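Local coordinates for protein heavy metal cation tricomponent efflux pump ZneA(CzcA-like) (Cupriavidus metallidurans, PDB 4K0J) that probably exports zinc and related heavy-metal cations as the inner-membrane, proton-driven RND component of a tripartite efflux system, at residues 660-673 against 841-853. Residues are numbered along the deposited sequence; the frame is centred on the assembly and turned at random.
Sequences LAGAHSDLVVKVYG and IQVAWGGQFENQQ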
loop_
_atom_site.group_PDB
_atom_site.type_symbol
_atom_site.label_atom_id
_atom_site.label_comp_id
_atom_site.label_asym_id
_atom_site.label_seq_id
_atom_site.Cartn_x
_atom_site.Cartn_y
_atom_site.Cartn_z
ATOM N N LEU C 660 5.538 12.288 22.421
ATOM C CA LEU C 660 4.820 13.528 22.139
ATOM C C LEU C 660 5.713 14.745 22.339
ATOM O O LEU C 660 6.106 15.402 21.373
ATOM C CB LEU C 660 3.568 13.638 23.011
ATOM C CG LEU C 660 2.456 14.566 22.524
ATOM C CD1 LEU C 660 1.103 14.074 23.025
ATOM C CD2 LEU C 660 2.703 16.001 22.965
ATOM N N ALA C 661 6.026 15.044 23.596
ATOM C CA ALA C 661 6.861 16.193 23.934
ATOM C C ALA C 661 8.319 15.998 23.512
ATOM O O ALA C 661 8.804 16.642 22.582
ATOM C CB ALA C 661 6.773 16.480 25.426
ATOM N N GLY C 662 9.014 15.108 24.205
ATOM C CA GLY C 662 10.410 14.845 23.918
ATOM C C GLY C 662 11.011 13.969 24.994
ATOM O O GLY C 662 11.671 12.975 24.707
ATOM N N ALA C 663 10.765 14.345 26.242
ATOM C CA ALA C 663 11.278 13.611 27.388
ATOM C C ALA C 663 10.154 12.982 28.202
ATOM O O ALA C 663 8.984 13.310 28.041
ATOM C CB ALA C 663 12.116 14.525 28.264
ATOM N N HIS C 664 10.523 12.085 29.100
ATOM C CA HIS C 664 9.544 11.321 29.849
ATOM C C HIS C 664 8.968 12.101 31.022
ATOM O O HIS C 664 9.229 11.780 32.180
ATOM C CB HIS C 664 10.180 10.025 30.331
ATOM C CG HIS C 664 10.808 9.229 29.235
ATOM N ND1 HIS C 664 10.116 8.281 28.514
ATOM C CD2 HIS C 664 12.062 9.246 28.727
ATOM C CE1 HIS C 664 10.920 7.741 27.615
ATOM N NE2 HIS C 664 12.104 8.312 27.720
ATOM N N SER C 665 8.179 13.125 30.711
ATOM C CA SER C 665 7.506 13.923 31.735
ATOM C C SER C 665 6.254 14.589 31.168
ATOM O O SER C 665 6.124 14.751 29.953
ATOM C CB SER C 665 8.453 14.977 32.316
ATOM O OG SER C 665 8.808 15.937 31.338
ATOM N N ASP C 666 5.339 14.973 32.055
ATOM C CA ASP C 666 4.075 15.584 31.655
ATOM C C ASP C 666 4.314 16.900 30.933
ATOM O O ASP C 666 3.684 17.194 29.919
ATOM C CB ASP C 666 3.195 15.837 32.881
ATOM C CG ASP C 666 3.252 14.702 33.890
ATOM O OD1 ASP C 666 3.616 13.568 33.505
ATOM O OD2 ASP C 666 2.929 14.945 35.073
ATOM N N LEU C 667 5.238 17.686 31.473
ATOM C CA LEU C 667 5.542 19.010 30.950
ATOM C C LEU C 667 7.027 19.120 30.643
ATOM O O LEU C 667 7.850 18.506 31.317
ATOM C CB LEU C 667 5.159 20.078 31.980
ATOM C CG LEU C 667 3.671 20.269 32.278
ATOM C CD1 LEU C 667 3.470 20.934 33.630
ATOM C CD2 LEU C 667 3.022 21.091 31.176
ATOM N N VAL C 668 7.373 19.893 29.618
ATOM C CA VAL C 668 8.772 20.221 29.377
ATOM C C VAL C 668 8.909 21.683 29.016
ATOM O O VAL C 668 7.945 22.323 28.595
ATOM C CB VAL C 668 9.409 19.385 28.235
ATOM C CG1 VAL C 668 9.423 17.899 28.573
ATOM C CG2 VAL C 668 8.702 19.646 26.914
ATOM N N VAL C 669 10.118 22.204 29.191
ATOM C CA VAL C 669 10.464 23.533 28.707
ATOM C C VAL C 669 11.734 23.438 27.869
ATOM O O VAL C 669 12.812 23.137 28.384
ATOM C CB VAL C 669 10.675 24.534 29.856
ATOM C CG1 VAL C 669 11.148 25.870 29.306
ATOM C CG2 VAL C 669 9.391 24.713 30.639
ATOM N N LYS C 670 11.598 23.685 26.573
ATOM C CA LYS C 670 12.706 23.520 25.648
ATOM C C LYS C 670 13.456 24.831 25.415
ATOM O O LYS C 670 12.881 25.804 24.919
ATOM C CB LYS C 670 12.190 22.941 24.327
ATOM C CG LYS C 670 11.467 21.604 24.480
ATOM C CD LYS C 670 10.861 21.130 23.161
ATOM C CE LYS C 670 9.543 21.835 22.837
ATOM N NZ LYS C 670 8.375 21.305 23.595
ATOM N N VAL C 671 14.736 24.845 25.788
ATOM C CA VAL C 671 15.620 26.000 25.604
ATOM C C VAL C 671 16.523 25.803 24.388
ATOM O O VAL C 671 17.494 25.048 24.435
ATOM C CB VAL C 671 16.504 26.238 26.849
ATOM C CG1 VAL C 671 17.540 27.319 26.589
ATOM C CG2 VAL C 671 15.645 26.602 28.048
ATOM N N TYR C 672 16.196 26.491 23.301
ATOM C CA TYR C 672 16.850 26.260 22.022
ATOM C C TYR C 672 18.093 27.117 21.865
ATOM O O TYR C 672 18.209 28.163 22.490
ATOM C CB TYR C 672 15.875 26.558 20.880
ATOM C CG TYR C 672 14.652 25.670 20.865
ATOM C CD1 TYR C 672 14.598 24.550 20.049
ATOM C CD2 TYR C 672 13.550 25.951 21.665
ATOM C CE1 TYR C 672 13.492 23.737 20.027
ATOM C CE2 TYR C 672 12.433 25.142 21.650
ATOM C CZ TYR C 672 12.412 24.034 20.829
ATOM O OH TYR C 672 11.308 23.213 20.799
ATOM N N GLY C 673 19.020 26.677 21.020
ATOM C CA GLY C 673 20.213 27.456 20.734
ATOM C C GLY C 673 21.406 26.596 20.363
ATOM O O GLY C 673 21.564 25.491 20.884
ATOM N N ILE C 841 18.583 32.529 21.227
ATOM C CA ILE C 841 18.070 31.485 22.110
ATOM C C ILE C 841 16.578 31.649 22.408
ATOM O O ILE C 841 16.157 32.636 23.015
ATOM C CB ILE C 841 18.871 31.413 23.428
ATOM C CG1 ILE C 841 20.227 30.753 23.180
ATOM C CG2 ILE C 841 18.098 30.644 24.496
ATOM C CD1 ILE C 841 20.938 30.325 24.444
ATOM N N GLN C 842 15.789 30.671 21.974
ATOM C CA GLN C 842 14.345 30.693 22.174
ATOM C C GLN C 842 13.931 29.681 23.236
ATOM O O GLN C 842 14.643 28.714 23.494
ATOM C CB GLN C 842 13.621 30.388 20.861
ATOM C CG GLN C 842 14.041 31.273 19.697
ATOM C CD GLN C 842 13.348 30.900 18.396
ATOM O OE1 GLN C 842 13.714 29.923 17.741
ATOM N NE2 GLN C 842 12.343 31.681 18.017
ATOM N N VAL C 843 12.774 29.906 23.846
ATOM C CA VAL C 843 12.263 29.011 24.878
ATOM C C VAL C 843 10.777 28.701 24.674
ATOM O O VAL C 843 9.953 29.611 24.545
ATOM C CB VAL C 843 12.476 29.596 26.288
ATOM C CG1 VAL C 843 11.666 28.824 27.313
ATOM C CG2 VAL C 843 13.950 29.581 26.653
ATOM N N ALA C 844 10.439 27.413 24.648
ATOM C CA ALA C 844 9.053 26.999 24.446
ATOM C C ALA C 844 8.569 26.046 25.535
ATOM O O ALA C 844 9.369 25.463 26.259
ATOM C CB ALA C 844 8.889 26.359 23.080
ATOM N N TRP C 845 7.252 25.901 25.647
ATOM C CA TRP C 845 6.655 24.931 26.558
ATOM C C TRP C 845 6.113 23.756 25.754
ATOM O O TRP C 845 5.723 23.918 24.598
ATOM C CB TRP C 845 5.538 25.579 27.381
ATOM C CG TRP C 845 6.050 26.422 28.503
ATOM C CD1 TRP C 845 6.544 27.694 28.420
ATOM C CD2 TRP C 845 6.136 26.049 29.883
ATOM N NE1 TRP C 845 6.932 28.133 29.663
ATOM C CE2 TRP C 845 6.689 27.141 30.579
ATOM C CE3 TRP C 845 5.798 24.897 30.598
ATOM C CZ2 TRP C 845 6.911 27.113 31.955
ATOM C CZ3 TRP C 845 6.018 24.873 31.962
ATOM C CH2 TRP C 845 6.567 25.973 32.626
ATOM N N GLY C 846 6.096 22.571 26.359
ATOM C CA GLY C 846 5.635 21.379 25.666
ATOM C C GLY C 846 5.042 20.336 26.594
ATOM O O GLY C 846 5.170 20.437 27.815
ATOM N N GLY C 847 4.394 19.331 26.013
ATOM C CA GLY C 847 3.785 18.266 26.789
ATOM C C GLY C 847 2.272 18.318 26.751
ATOM O O GLY C 847 1.672 18.499 25.690
ATOM N N GLN C 848 1.648 18.165 27.914
ATOM C CA GLN C 848 0.193 18.232 28.009
ATOM C C GLN C 848 -0.311 19.670 27.909
ATOM O O GLN C 848 -1.513 19.921 27.956
ATOM C CB GLN C 848 -0.307 17.561 29.292
ATOM C CG GLN C 848 -0.217 16.039 29.263
ATOM C CD GLN C 848 -0.830 15.386 30.488
ATOM O OE1 GLN C 848 -1.050 14.175 30.516
ATOM N NE2 GLN C 848 -1.108 16.186 31.509
ATOM N N PHE C 849 0.622 20.607 27.778
ATOM C CA PHE C 849 0.293 21.991 27.472
ATOM C C PHE C 849 -0.348 22.046 26.089
ATOM O O PHE C 849 -1.400 22.660 25.901
ATOM C CB PHE C 849 1.562 22.849 27.516
ATOM C CG PHE C 849 1.423 24.190 26.842
ATOM C CD1 PHE C 849 1.927 24.393 25.568
ATOM C CD2 PHE C 849 0.796 25.245 27.483
ATOM C CE1 PHE C 849 1.805 25.622 24.946
ATOM C CE2 PHE C 849 0.673 26.477 26.866
ATOM C CZ PHE C 849 1.176 26.664 25.596
ATOM N N GLU C 850 0.292 21.386 25.128
ATOM C CA GLU C 850 -0.228 21.323 23.768
ATOM C C GLU C 850 -1.539 20.553 23.738
ATOM O O GLU C 850 -2.455 20.891 22.982
ATOM C CB GLU C 850 0.789 20.678 22.824
ATOM C CG GLU C 850 0.253 20.436 21.421
ATOM C CD GLU C 850 1.351 20.231 20.398
ATOM O OE1 GLU C 850 1.249 19.277 19.597
ATOM O OE2 GLU C 850 2.309 21.032 20.388
ATOM N N ASN C 851 -1.622 19.515 24.564
ATOM C CA ASN C 851 -2.855 18.755 24.703
ATOM C C ASN C 851 -4.003 19.662 25.158
ATOM O O ASN C 851 -5.087 19.658 24.565
ATOM C CB ASN C 851 -2.662 17.583 25.673
ATOM C CG ASN C 851 -1.828 16.455 25.079
ATOM O OD1 ASN C 851 -1.652 16.371 23.862
ATOM N ND2 ASN C 851 -1.325 15.574 25.938
ATOM N N GLN C 852 -3.746 20.450 26.200
ATOM C CA GLN C 852 -4.720 21.409 26.713
ATOM C C GLN C 852 -5.126 22.411 25.642
ATOM O O GLN C 852 -6.309 22.720 25.491
ATOM C CB GLN C 852 -4.153 22.161 27.918
ATOM C CG GLN C 852 -5.086 23.226 28.484
ATOM C CD GLN C 852 -4.347 24.298 29.271
ATOM O OE1 GLN C 852 -4.487 24.399 30.490
ATOM N NE2 GLN C 852 -3.561 25.112 28.572
ATOM N N GLN C 853 -4.141 22.915 24.902
ATOM C CA GLN C 853 -4.406 23.871 23.828
ATOM C C GLN C 853 -5.332 23.301 22.749
ATOM O O GLN C 853 -6.355 23.906 22.415
ATOM C CB GLN C 853 -3.102 24.371 23.202
ATOM C CG GLN C 853 -2.390 25.432 24.023
ATOM C CD GLN C 853 -1.267 26.106 23.258
ATOM O OE1 GLN C 853 -0.457 25.444 22.609
ATOM N NE2 GLN C 853 -1.217 27.431 23.327
#
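Strands 667-672 and 843-847 pair antiparallel at the edge of a four-stranded sheet, just where the chain leaves that sheet for helix 848-873, whose later part is predicted to cross the membrane. Val668 with Gly846 and Lys670 with Ala844 are hydrogen-bonded pairs, each closed by two backbone bonds; Tyr672 N to Gln842 O, 2.7 Å, extends the series. At the opposite end Gln848 N donates to Asp666 O (3.0 Å), tying the backbone just beyond strand 843-847 to the residue before strand 667-672. One face carries Val669, Val671, Val843 and Trp845. Val669 CG2, placed anti to the carbonyl carbon, sits over the six-membered ring of Trp845 in a CH-pi contact, 3.4 Å from the centroid and 2° off the normal. Its other methyl, CG1, meets Val843 CG1 at 3.6 Å, while Val671 and Val843 lie side by side. Helix 676-690 packs here through Leu690, which touches both Val669 and Trp845. With strands 807-812 and 699-701 completing the sheet and helices 676-690 and 820-830 packed against it, this is the split beta-alpha-beta architecture of RND porter subdomains. On the other face the Lys670 chain bends at chi3 and chi4, bringing NZ over the backbone of Gly846, 3.4 Å from its CA. Beside it the Tyr672 ring presents its edge to Gln842 O in plane and to Ala844 CB, 4.0 Å from CE2; its OH is hydrogen-bonded to OE1 of Glu802. Gly847, phi 110°, lets the chain turn from strand to helix, its CA 3.7 Å from Ala661 CB.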